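Local coordinates for tyrosine-protein phosphatase YwqE (Bacillus subtilis, PDB 3QY7) that removes phosphate from tyrosine residues of target proteins as a manganese-dependent phosphatase with a TIM-barrel, PHP-like fold, at residues A[86-91]-A[126-131]; A[162-167]-A[206-211]; A[148-153]-A[185-190]; A[12-17]-A[194-199]. All blocks are in the same frame, centred on the assembly; numbering follows the deposited sequence.

Contact 1: A[86-91]-A[126-131]; sequences EVEQDL and QLKGYI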
# COMPACT_ATOMS: atom_id res chain seq x y z
N GLU A 86 14.02 6.99 -12.80
CA GLU A 86 15.16 6.10 -12.55
C GLU A 86 14.86 5.00 -11.52
O GLU A 86 15.78 4.44 -10.93
CB GLU A 86 16.38 6.92 -12.10
CG GLU A 86 16.91 7.93 -13.12
CD GLU A 86 16.05 9.18 -13.24
OE1 GLU A 86 15.40 9.58 -12.25
OE2 GLU A 86 16.02 9.78 -14.34
N VAL A 87 13.58 4.69 -11.31
CA VAL A 87 13.18 3.64 -10.36
C VAL A 87 13.85 2.29 -10.66
O VAL A 87 14.36 1.64 -9.75
CB VAL A 87 11.64 3.48 -10.27
CG1 VAL A 87 11.26 2.14 -9.62
CG2 VAL A 87 11.03 4.65 -9.51
N GLU A 88 13.84 1.88 -11.93
CA GLU A 88 14.36 0.57 -12.31
C GLU A 88 15.86 0.47 -12.02
O GLU A 88 16.34 -0.53 -11.48
CB GLU A 88 14.05 0.27 -13.78
CG GLU A 88 14.12 -1.19 -14.17
CD GLU A 88 15.50 -1.60 -14.68
OE1 GLU A 88 16.20 -0.74 -15.25
OE2 GLU A 88 15.86 -2.78 -14.50
N GLN A 89 16.59 1.53 -12.37
CA GLN A 89 18.02 1.59 -12.11
C GLN A 89 18.33 1.59 -10.61
O GLN A 89 19.14 0.77 -10.14
CB GLN A 89 18.63 2.81 -12.82
CG GLN A 89 18.52 2.73 -14.35
CD GLN A 89 17.95 3.99 -14.98
OE1 GLN A 89 17.97 5.07 -14.39
NE2 GLN A 89 17.44 3.85 -16.21
N ASP A 90 17.67 2.48 -9.87
CA ASP A 90 17.93 2.66 -8.43
C ASP A 90 17.59 1.42 -7.59
O ASP A 90 18.23 1.16 -6.57
CB ASP A 90 17.22 3.89 -7.88
CG ASP A 90 17.79 5.19 -8.42
OD1 ASP A 90 18.69 5.13 -9.29
OD2 ASP A 90 17.34 6.27 -7.98
N LEU A 91 16.58 0.68 -8.03
CA LEU A 91 16.21 -0.60 -7.44
C LEU A 91 17.34 -1.62 -7.62
O LEU A 91 17.71 -2.31 -6.68
CB LEU A 91 14.92 -1.10 -8.08
CG LEU A 91 14.03 -2.16 -7.43
CD1 LEU A 91 13.60 -1.75 -6.02
CD2 LEU A 91 12.82 -2.36 -8.33
N GLN A 126 8.36 -5.56 -14.90
CA GLN A 126 7.87 -6.93 -15.07
C GLN A 126 8.88 -7.81 -15.78
O GLN A 126 9.00 -8.99 -15.47
CB GLN A 126 6.54 -6.95 -15.82
CG GLN A 126 5.34 -6.55 -14.98
CD GLN A 126 4.05 -6.58 -15.77
OE1 GLN A 126 3.44 -7.64 -15.95
NE2 GLN A 126 3.63 -5.42 -16.25
N LEU A 127 9.57 -7.24 -16.76
CA LEU A 127 10.62 -7.97 -17.49
C LEU A 127 11.78 -8.34 -16.58
O LEU A 127 12.49 -9.31 -16.84
CB LEU A 127 11.12 -7.15 -18.68
CG LEU A 127 10.32 -7.12 -19.98
CD1 LEU A 127 11.24 -6.68 -21.10
CD2 LEU A 127 9.69 -8.47 -20.34
N LYS A 128 11.97 -7.56 -15.52
CA LYS A 128 12.96 -7.84 -14.47
C LYS A 128 12.39 -8.74 -13.36
O LYS A 128 13.12 -9.14 -12.45
CB LYS A 128 13.50 -6.54 -13.87
CG LYS A 128 14.47 -5.76 -14.75
CD LYS A 128 15.87 -6.36 -14.71
CE LYS A 128 16.73 -5.76 -15.81
NZ LYS A 128 16.37 -6.34 -17.14
N GLY A 129 11.09 -9.04 -13.43
CA GLY A 129 10.46 -9.97 -12.52
C GLY A 129 9.81 -9.28 -11.33
O GLY A 129 9.38 -9.94 -10.39
N TYR A 130 9.75 -7.96 -11.37
CA TYR A 130 8.97 -7.19 -10.38
C TYR A 130 7.48 -7.07 -10.75
O TYR A 130 7.09 -7.21 -11.92
CB TYR A 130 9.56 -5.79 -10.21
CG TYR A 130 10.87 -5.76 -9.44
CD1 TYR A 130 10.88 -5.74 -8.04
CD2 TYR A 130 12.11 -5.73 -10.11
CE1 TYR A 130 12.06 -5.70 -7.32
CE2 TYR A 130 13.31 -5.70 -9.39
CZ TYR A 130 13.28 -5.69 -8.00
OH TYR A 130 14.45 -5.65 -7.27
N ILE A 131 6.66 -6.81 -9.73
CA ILE A 131 5.26 -6.49 -9.94
C ILE A 131 5.05 -5.12 -9.30
O ILE A 131 5.17 -4.99 -8.07
CB ILE A 131 4.31 -7.56 -9.34
CG1 ILE A 131 4.48 -8.90 -10.07
CG2 ILE A 131 2.86 -7.10 -9.46
CD1 ILE A 131 3.59 -10.04 -9.53

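Contact 2: A[162-167]-A[206-211]; sequences ITSGSL and QEALYV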
# COMPACT_ATOMS: atom_id res chain seq x y z
N ILE A 162 -5.88 -0.50 -2.62
CA ILE A 162 -6.88 0.45 -2.16
C ILE A 162 -6.68 0.73 -0.67
O ILE A 162 -6.14 -0.11 0.06
CB ILE A 162 -8.31 -0.04 -2.46
CG1 ILE A 162 -9.29 1.14 -2.47
CG2 ILE A 162 -8.75 -1.18 -1.53
CD1 ILE A 162 -10.15 1.11 -3.68
N THR A 163 -7.11 1.90 -0.23
CA THR A 163 -6.98 2.29 1.18
C THR A 163 -8.20 1.84 1.96
O THR A 163 -9.32 2.07 1.52
CB THR A 163 -6.87 3.83 1.34
OG1 THR A 163 -5.98 4.37 0.33
CG2 THR A 163 -6.35 4.19 2.71
N SER A 164 -7.98 1.20 3.12
CA SER A 164 -9.09 0.79 3.99
C SER A 164 -9.99 1.96 4.27
O SER A 164 -11.20 1.84 4.13
CB SER A 164 -8.60 0.19 5.31
OG SER A 164 -7.85 -1.01 5.11
N GLY A 165 -9.41 3.10 4.63
CA GLY A 165 -10.22 4.27 4.98
C GLY A 165 -11.14 4.73 3.86
O GLY A 165 -12.26 5.19 4.13
N SER A 166 -10.70 4.62 2.61
CA SER A 166 -11.52 5.00 1.46
C SER A 166 -12.80 4.19 1.40
O SER A 166 -13.90 4.75 1.23
CB SER A 166 -10.75 4.82 0.14
OG SER A 166 -9.61 5.65 0.13
N LEU A 167 -12.66 2.87 1.50
CA LEU A 167 -13.78 1.95 1.57
C LEU A 167 -14.67 2.19 2.79
O LEU A 167 -15.89 2.02 2.70
CB LEU A 167 -13.29 0.50 1.58
CG LEU A 167 -12.72 0.00 0.23
CD1 LEU A 167 -11.95 -1.28 0.41
CD2 LEU A 167 -13.82 -0.15 -0.83
N GLN A 206 -11.18 -3.40 9.81
CA GLN A 206 -12.39 -4.23 9.92
C GLN A 206 -13.58 -3.56 9.25
O GLN A 206 -14.40 -4.25 8.60
CB GLN A 206 -12.68 -4.55 11.39
CG GLN A 206 -11.64 -5.49 12.01
CD GLN A 206 -11.55 -6.86 11.35
OE1 GLN A 206 -12.54 -7.39 10.83
NE2 GLN A 206 -10.36 -7.44 11.38
N GLU A 207 -13.65 -2.25 9.37
CA GLU A 207 -14.72 -1.47 8.76
C GLU A 207 -14.74 -1.66 7.24
O GLU A 207 -15.79 -1.95 6.65
CB GLU A 207 -14.58 -0.00 9.17
CG GLU A 207 -14.78 0.22 10.68
CD GLU A 207 -13.51 0.16 11.56
OE1 GLU A 207 -12.53 -0.59 11.28
OE2 GLU A 207 -13.53 0.88 12.59
N ALA A 208 -13.56 -1.56 6.62
CA ALA A 208 -13.39 -1.79 5.18
C ALA A 208 -13.75 -3.22 4.76
O ALA A 208 -14.40 -3.40 3.73
CB ALA A 208 -11.97 -1.43 4.74
N LEU A 209 -13.34 -4.21 5.56
CA LEU A 209 -13.65 -5.61 5.24
C LEU A 209 -15.15 -5.84 5.31
O LEU A 209 -15.71 -6.53 4.46
CB LEU A 209 -12.91 -6.58 6.17
CG LEU A 209 -11.40 -6.55 5.93
CD1 LEU A 209 -10.69 -7.24 7.08
CD2 LEU A 209 -11.05 -7.22 4.62
N TYR A 210 -15.80 -5.24 6.29
CA TYR A 210 -17.25 -5.39 6.41
C TYR A 210 -17.97 -4.78 5.20
O TYR A 210 -18.91 -5.37 4.66
CB TYR A 210 -17.77 -4.79 7.72
CG TYR A 210 -19.24 -5.02 7.97
CD1 TYR A 210 -19.81 -6.28 7.82
CD2 TYR A 210 -20.07 -3.97 8.36
CE1 TYR A 210 -21.18 -6.49 8.06
CE2 TYR A 210 -21.43 -4.16 8.60
CZ TYR A 210 -21.98 -5.43 8.44
OH TYR A 210 -23.33 -5.62 8.67
N VAL A 211 -17.52 -3.61 4.76
CA VAL A 211 -18.06 -2.99 3.56
C VAL A 211 -17.90 -3.93 2.36
O VAL A 211 -18.86 -4.16 1.61
CB VAL A 211 -17.40 -1.62 3.29
CG1 VAL A 211 -17.63 -1.15 1.86
CG2 VAL A 211 -17.91 -0.59 4.29

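Contact 3: A[148-153]-A[185-190]; sequences SLLYHL and ANLIHF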
# COMPACT_ATOMS: atom_id res chain seq x y z
N SER A 148 -10.23 4.32 -17.02
CA SER A 148 -9.66 3.44 -18.03
C SER A 148 -8.13 3.36 -17.94
O SER A 148 -7.53 2.36 -18.32
CB SER A 148 -10.10 3.86 -19.45
OG SER A 148 -9.30 4.92 -19.96
N LEU A 149 -7.51 4.41 -17.41
CA LEU A 149 -6.06 4.44 -17.21
C LEU A 149 -5.62 3.33 -16.27
O LEU A 149 -4.60 2.67 -16.52
CB LEU A 149 -5.60 5.78 -16.64
CG LEU A 149 -5.78 7.00 -17.55
CD1 LEU A 149 -5.51 8.27 -16.76
CD2 LEU A 149 -4.85 6.91 -18.77
N LEU A 150 -6.37 3.14 -15.19
CA LEU A 150 -6.04 2.06 -14.25
C LEU A 150 -6.31 0.71 -14.87
O LEU A 150 -5.49 -0.22 -14.76
CB LEU A 150 -6.79 2.22 -12.92
CG LEU A 150 -6.55 1.10 -11.89
CD1 LEU A 150 -5.12 1.10 -11.42
CD2 LEU A 150 -7.50 1.31 -10.72
N TYR A 151 -7.47 0.60 -15.53
CA TYR A 151 -7.80 -0.61 -16.25
C TYR A 151 -6.62 -1.04 -17.14
O TYR A 151 -6.21 -2.19 -17.10
CB TYR A 151 -9.06 -0.42 -17.09
CG TYR A 151 -9.20 -1.47 -18.16
CD1 TYR A 151 -8.84 -1.19 -19.48
CD2 TYR A 151 -9.65 -2.75 -17.85
CE1 TYR A 151 -8.95 -2.14 -20.47
CE2 TYR A 151 -9.77 -3.72 -18.84
CZ TYR A 151 -9.41 -3.40 -20.15
OH TYR A 151 -9.52 -4.34 -21.14
N HIS A 152 -6.10 -0.11 -17.94
CA HIS A 152 -5.05 -0.48 -18.89
C HIS A 152 -3.76 -0.91 -18.19
O HIS A 152 -3.16 -1.92 -18.57
CB HIS A 152 -4.78 0.64 -19.90
CG HIS A 152 -5.84 0.75 -20.95
ND1 HIS A 152 -6.13 -0.28 -21.82
CD2 HIS A 152 -6.68 1.76 -21.26
CE1 HIS A 152 -7.11 0.10 -22.63
NE2 HIS A 152 -7.46 1.33 -22.31
N LEU A 153 -3.36 -0.17 -17.16
CA LEU A 153 -2.14 -0.51 -16.41
C LEU A 153 -2.25 -1.88 -15.76
O LEU A 153 -1.30 -2.66 -15.78
CB LEU A 153 -1.79 0.57 -15.38
CG LEU A 153 -1.34 1.95 -15.89
CD1 LEU A 153 -1.39 2.99 -14.80
CD2 LEU A 153 0.06 1.87 -16.53
N ALA A 185 -14.57 -3.91 -10.61
CA ALA A 185 -13.91 -4.09 -11.91
C ALA A 185 -12.65 -4.95 -11.85
O ALA A 185 -11.93 -5.09 -12.85
CB ALA A 185 -13.59 -2.73 -12.49
N ASN A 186 -12.39 -5.54 -10.68
CA ASN A 186 -11.21 -6.41 -10.47
C ASN A 186 -9.87 -5.69 -10.64
O ASN A 186 -8.87 -6.31 -11.02
CB ASN A 186 -11.27 -7.66 -11.37
CG ASN A 186 -12.44 -8.56 -11.03
OD1 ASN A 186 -13.10 -9.12 -11.93
ND2 ASN A 186 -12.71 -8.72 -9.74
N LEU A 187 -9.85 -4.39 -10.38
CA LEU A 187 -8.66 -3.58 -10.58
C LEU A 187 -7.83 -3.40 -9.32
O LEU A 187 -6.75 -2.81 -9.37
CB LEU A 187 -9.04 -2.21 -11.15
CG LEU A 187 -9.72 -2.21 -12.51
CD1 LEU A 187 -9.87 -0.76 -12.94
CD2 LEU A 187 -8.94 -3.00 -13.57
N ILE A 188 -8.35 -3.90 -8.20
CA ILE A 188 -7.72 -3.79 -6.89
C ILE A 188 -7.30 -5.19 -6.43
O ILE A 188 -8.07 -6.14 -6.57
CB ILE A 188 -8.74 -3.23 -5.86
CG1 ILE A 188 -9.25 -1.84 -6.29
CG2 ILE A 188 -8.18 -3.22 -4.43
CD1 ILE A 188 -8.19 -0.73 -6.51
N HIS A 189 -6.10 -5.29 -5.86
CA HIS A 189 -5.55 -6.58 -5.45
C HIS A 189 -5.23 -6.68 -3.97
O HIS A 189 -5.06 -7.78 -3.47
CB HIS A 189 -4.34 -6.92 -6.32
CG HIS A 189 -4.66 -6.81 -7.78
ND1 HIS A 189 -4.51 -5.63 -8.47
CD2 HIS A 189 -5.22 -7.69 -8.64
CE1 HIS A 189 -4.92 -5.81 -9.72
NE2 HIS A 189 -5.36 -7.04 -9.84
N PHE A 190 -5.16 -5.53 -3.29
CA PHE A 190 -4.84 -5.45 -1.85
C PHE A 190 -5.68 -4.36 -1.20
O PHE A 190 -6.06 -3.38 -1.86
CB PHE A 190 -3.37 -5.05 -1.62
CG PHE A 190 -2.36 -5.86 -2.37
CD1 PHE A 190 -1.91 -7.08 -1.86
CD2 PHE A 190 -1.82 -5.38 -3.56
CE1 PHE A 190 -0.95 -7.83 -2.54
CE2 PHE A 190 -0.84 -6.12 -4.25
CZ PHE A 190 -0.40 -7.34 -3.74

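Contact 4: A[12-17]-A[194-199]; sequences MDDGAG and DAHNVK. With MG (magnesium ion), chain D; FE (Fe (III) ion), chain C.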
# COMPACT_ATOMS: atom_id res chain seq x y z
N MET A 12 10.24 9.77 9.92
CA MET A 12 10.66 9.50 8.58
C MET A 12 9.91 10.28 7.55
O MET A 12 10.40 10.62 6.53
CB MET A 12 10.48 8.03 8.25
CG MET A 12 11.30 7.15 9.03
SD MET A 12 12.06 5.87 8.07
CE MET A 12 13.35 5.47 9.09
N ASP A 13 8.68 10.53 7.90
CA ASP A 13 7.71 11.01 7.00
C ASP A 13 6.54 11.72 7.70
O ASP A 13 6.65 12.22 8.76
CB ASP A 13 7.35 10.08 5.83
CG ASP A 13 6.57 8.85 6.26
OD1 ASP A 13 6.21 8.82 7.39
OD2 ASP A 13 6.38 8.03 5.42
N ASP A 14 5.43 11.77 7.01
CA ASP A 14 4.26 12.36 7.59
C ASP A 14 3.45 11.44 8.51
O ASP A 14 2.46 11.80 9.01
CB ASP A 14 3.39 12.93 6.49
CG ASP A 14 3.17 11.97 5.41
OD1 ASP A 14 2.30 12.25 4.63
OD2 ASP A 14 3.87 10.93 5.31
N GLY A 15 3.95 10.24 8.73
CA GLY A 15 3.28 9.35 9.63
C GLY A 15 3.84 9.52 11.05
O GLY A 15 3.89 10.66 11.49
N ALA A 16 4.19 8.48 11.80
CA ALA A 16 4.41 8.68 13.21
C ALA A 16 5.49 9.72 13.48
O ALA A 16 6.48 9.75 12.89
CB ALA A 16 4.88 7.38 13.80
N GLY A 17 5.18 10.62 14.41
CA GLY A 17 6.10 11.65 14.80
C GLY A 17 7.27 11.20 15.61
O GLY A 17 8.36 11.63 15.45
N ASP A 194 -2.52 2.49 4.97
CA ASP A 194 -1.86 3.75 4.73
C ASP A 194 -1.98 4.61 6.01
O ASP A 194 -2.13 5.84 5.94
CB ASP A 194 -2.52 4.44 3.53
CG ASP A 194 -1.65 5.49 2.90
OD1 ASP A 194 -0.52 5.75 3.39
OD2 ASP A 194 -2.11 6.05 1.89
N ALA A 195 -1.93 3.97 7.17
CA ALA A 195 -2.05 4.70 8.44
C ALA A 195 -0.92 5.70 8.67
O ALA A 195 0.25 5.41 8.41
CB ALA A 195 -2.13 3.71 9.63
N HIS A 196 -1.27 6.88 9.19
CA HIS A 196 -0.25 7.88 9.56
C HIS A 196 -0.28 8.24 11.04
O HIS A 196 0.70 8.72 11.57
CB HIS A 196 -0.42 9.19 8.77
CG HIS A 196 0.08 9.13 7.36
ND1 HIS A 196 -0.39 8.23 6.43
CD2 HIS A 196 0.97 9.91 6.70
CE1 HIS A 196 0.20 8.43 5.27
NE2 HIS A 196 1.03 9.44 5.40
N ASN A 197 -1.41 8.00 11.70
CA ASN A 197 -1.58 8.43 13.09
C ASN A 197 -2.74 7.65 13.67
O ASN A 197 -3.32 6.82 12.98
CB ASN A 197 -1.80 9.95 13.17
CG ASN A 197 -2.96 10.41 12.32
OD1 ASN A 197 -4.09 9.92 12.46
ND2 ASN A 197 -2.70 11.35 11.41
N VAL A 198 -3.07 7.87 14.93
CA VAL A 198 -4.14 7.15 15.53
C VAL A 198 -5.49 7.81 15.36
O VAL A 198 -6.46 7.17 15.52
CB VAL A 198 -3.93 6.82 17.03
CG1 VAL A 198 -2.80 5.85 17.15
CG2 VAL A 198 -3.59 7.98 17.76
N LYS A 199 -5.54 9.07 15.04
CA LYS A 199 -6.84 9.69 15.12
C LYS A 199 -7.60 10.07 13.88
O LYS A 199 -8.79 10.03 13.91
CB LYS A 199 -6.85 10.84 16.08
CG LYS A 199 -6.18 10.50 17.42
CD LYS A 199 -7.07 10.05 18.44
CE LYS A 199 -6.47 10.31 19.72
NZ LYS A 199 -6.92 9.27 20.55
MG MG D . 2.10 10.09 3.76
FE FE C . 1.20 6.24 2.06
O HOH W 1 0.68 12.04 11.35
O HOH W 2 0.05 6.84 0.70

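Contact 1: A[86-91]-A[126-131]
L91 and Y130 reach toward each other from opposite directions and meet with a methyl over an aromatic face. The CD2 branch of L91 sits 3.5 Å from the centroid of the Y130 ring and only 15° off the ring normal, a CH-pi contact. It is displaced toward the hydroxyl-bearing rim, and its closest ring atom is Y130 CZ, 3.4 Å from L91 CD2. The other methyl of L91, CD1, approaches only the hydroxyl, Y130 OH lying 4.2 Å away. L91 has CG trans to its backbone N (chi1 -160°), which carries the branch point off the helix toward the ring; L91 CG stands 3.5 Å from Y130 OH.

One turn earlier in the helix, E88 meets K128 in a different way. The two chains cross at about a right angle, and the carboxylate rests against the aliphatic part of the lysine, with E88 OE2 3.3 Å from K128 CG. The lysine chain bends at chi2 and again at chi4, and its ammonium stops short: K128 NZ is 4.5 Å from E88 OE2, too far for a salt bridge, although the opposite charges would probably still attract weakly.

L125, on helix 118-127, extends the apolar patch, touching E88, L91 and Y130. I105 of strand 104-108 also touches L91. K128 and Y130 flank G129, whose positive phi closes helix 118-127 in a Schellman motif. The chain then enters strand 131-135, so the contact joins helix 87-92 to a helix-to-strand turn on the outside of an alpha/beta barrel.

Contact 2: A[162-167]-A[206-211]
The backbones come closest at S164 and A208, whose CA atoms are 5.2 Å apart, where the first turn of helix 164-168 meets the side of helix 205-216. A small residue on each side permits this approach. The methyl of A208 points into the neighbouring turn and touches backbone as well as side chain: A208 CB is 3.4 Å from the carbonyl oxygen S164 O and 3.8 Å from S164 CB. L167, one turn on, meets the same methyl through the root of its side chain, L167 CB being 3.9 Å from A208 CB. V211 continues the line along helix 205-216 with both methyls against a carbonyl; CG1 and CG2 of V211 are each 3.7 Å from L167 O. Its chi1 of 163° sets CG1 trans to the backbone N and CG2 trans to the carbonyl carbon, so that the two branches straddle that oxygen. The contact is thus made of methyl and methylene groups resting on a helical backbone, and all four residues are buried. V191 of strand 190-192 touches S164 and L167 from the sheet side, S179 of helix 173-184 also meets L167, and P221 and T225 of helix 219-232 pack on L209 elsewhere on helix 205-216.

Contact 3: A[148-153]-A[185-190]
The Y151 ring is approached obliquely by L187 CD2, neither squarely over a face nor at the edge. At the ring's edge, in its plane, lie S148 O and H152 CE1 from its own helix, and Y151 CD1 in turn stands 3.7 Å above one face of the H152 imidazole. L187 meets the tyrosine mainly at its root, CD2 of L187 lying 3.8 Å from Y151 CA and CD1 of L187 4.2 Å from Y151 CB.

The second partner of L187 is L150. These two leucines slide past each other in opposite directions, so that L187 CD1 lies 3.9 Å from L150 CD2, and L187 CB lies the same distance from that L150 methyl. With chi1 at 177° the L150 side chain extends away from N, and chi2 of 66° then turns CD2 to L187. L187 CD1 also approaches the peptide, 3.8 Å from Y151 N, and the fork of its two methyls therefore rests on the helix between L150 and Y151.

L187 follows N186, the positive-phi residue of the Schellman motif that ends helix 173-184, and this turn delivers it to helix 148-155. P242 touches L187 and L182 touches L150, extending the apolar surroundings. With no polar pairing between the two segments, cohesion here comes from van der Waals contact and burial of leucine methyls, and depends on shape more than on direction.

Contact 4: A[12-17]-A[194-199]
This is a metal-bridged contact between two loops, one following strand 2-3 and the other strand 190-192, at the active-site mouth of the barrel. D14 and H196 hold the same magnesium ion. In the conformer described, one of two modelled for D14, both carboxylate oxygens bind, D14 OD1 at 2.3 Å and D14 OD2 at 2.5 Å, while H196 NE2 binds the ion at 2.1 Å. Carboxylate and imidazole planes then stand 89° apart, and each D14 oxygen lies 3.2 Å from H196 NE2 as a fellow ligand, without a hydrogen bond.

At the far nitrogen of the imidazole, H196 ND1 donates to the carbonyl D194 O over 3.0 Å, in the ring plane but 42° above the carbonyl plane. That bond helps fix the ring's rotation, with NE2 turned to the metal. Ligands carried at the C-terminal ends of barrel strands are usual in TIM-barrel metallohydrolases, the superfamily of this PHP-like phosphatase, and here H42 completes the protein ligands of the magnesium. D194 OD1 binds the neighbouring iron with H5, H7 and E80; water 2, which donates to D194 OD2, is also on that iron.

On the first loop, D13 forms an Asx turn, its OD1 accepting from G15 N. D13 OD2 accepts from H7 ND1 and the backbone N of H42, a second-shell role that helps position two metal ligands. G15 CA lies 3.3 Å from H196 O in a CA-H...O contact. Water 1 may donate to D14 O and, more weakly, to H196 O.

How the contacts relate
Contact 4 pairs loops near the two ends of the barrel sequence, and contacts 1 and 3 are nested inside the long loop it closes. Contact 4 opens first; inside its loop contact 1 closes before contacts 2 and 3 open. These two cross each other, and contact 2 also crosses contact 4. Contacts 2 and 3, with centres 17 Å apart, meet where strands 159-163 and 190-192 pair, I162 N lying 3.0 Å from F190 O. Contact 2 also touches contact 4, through T163 and D194. Contacts 1 and 2 lie on opposite sides of the chain centre, 30 Å apart between centres. Contacts 1 to 3 tie helices and turns to the five-stranded sheet, while contact 4 forms part of the metal centre.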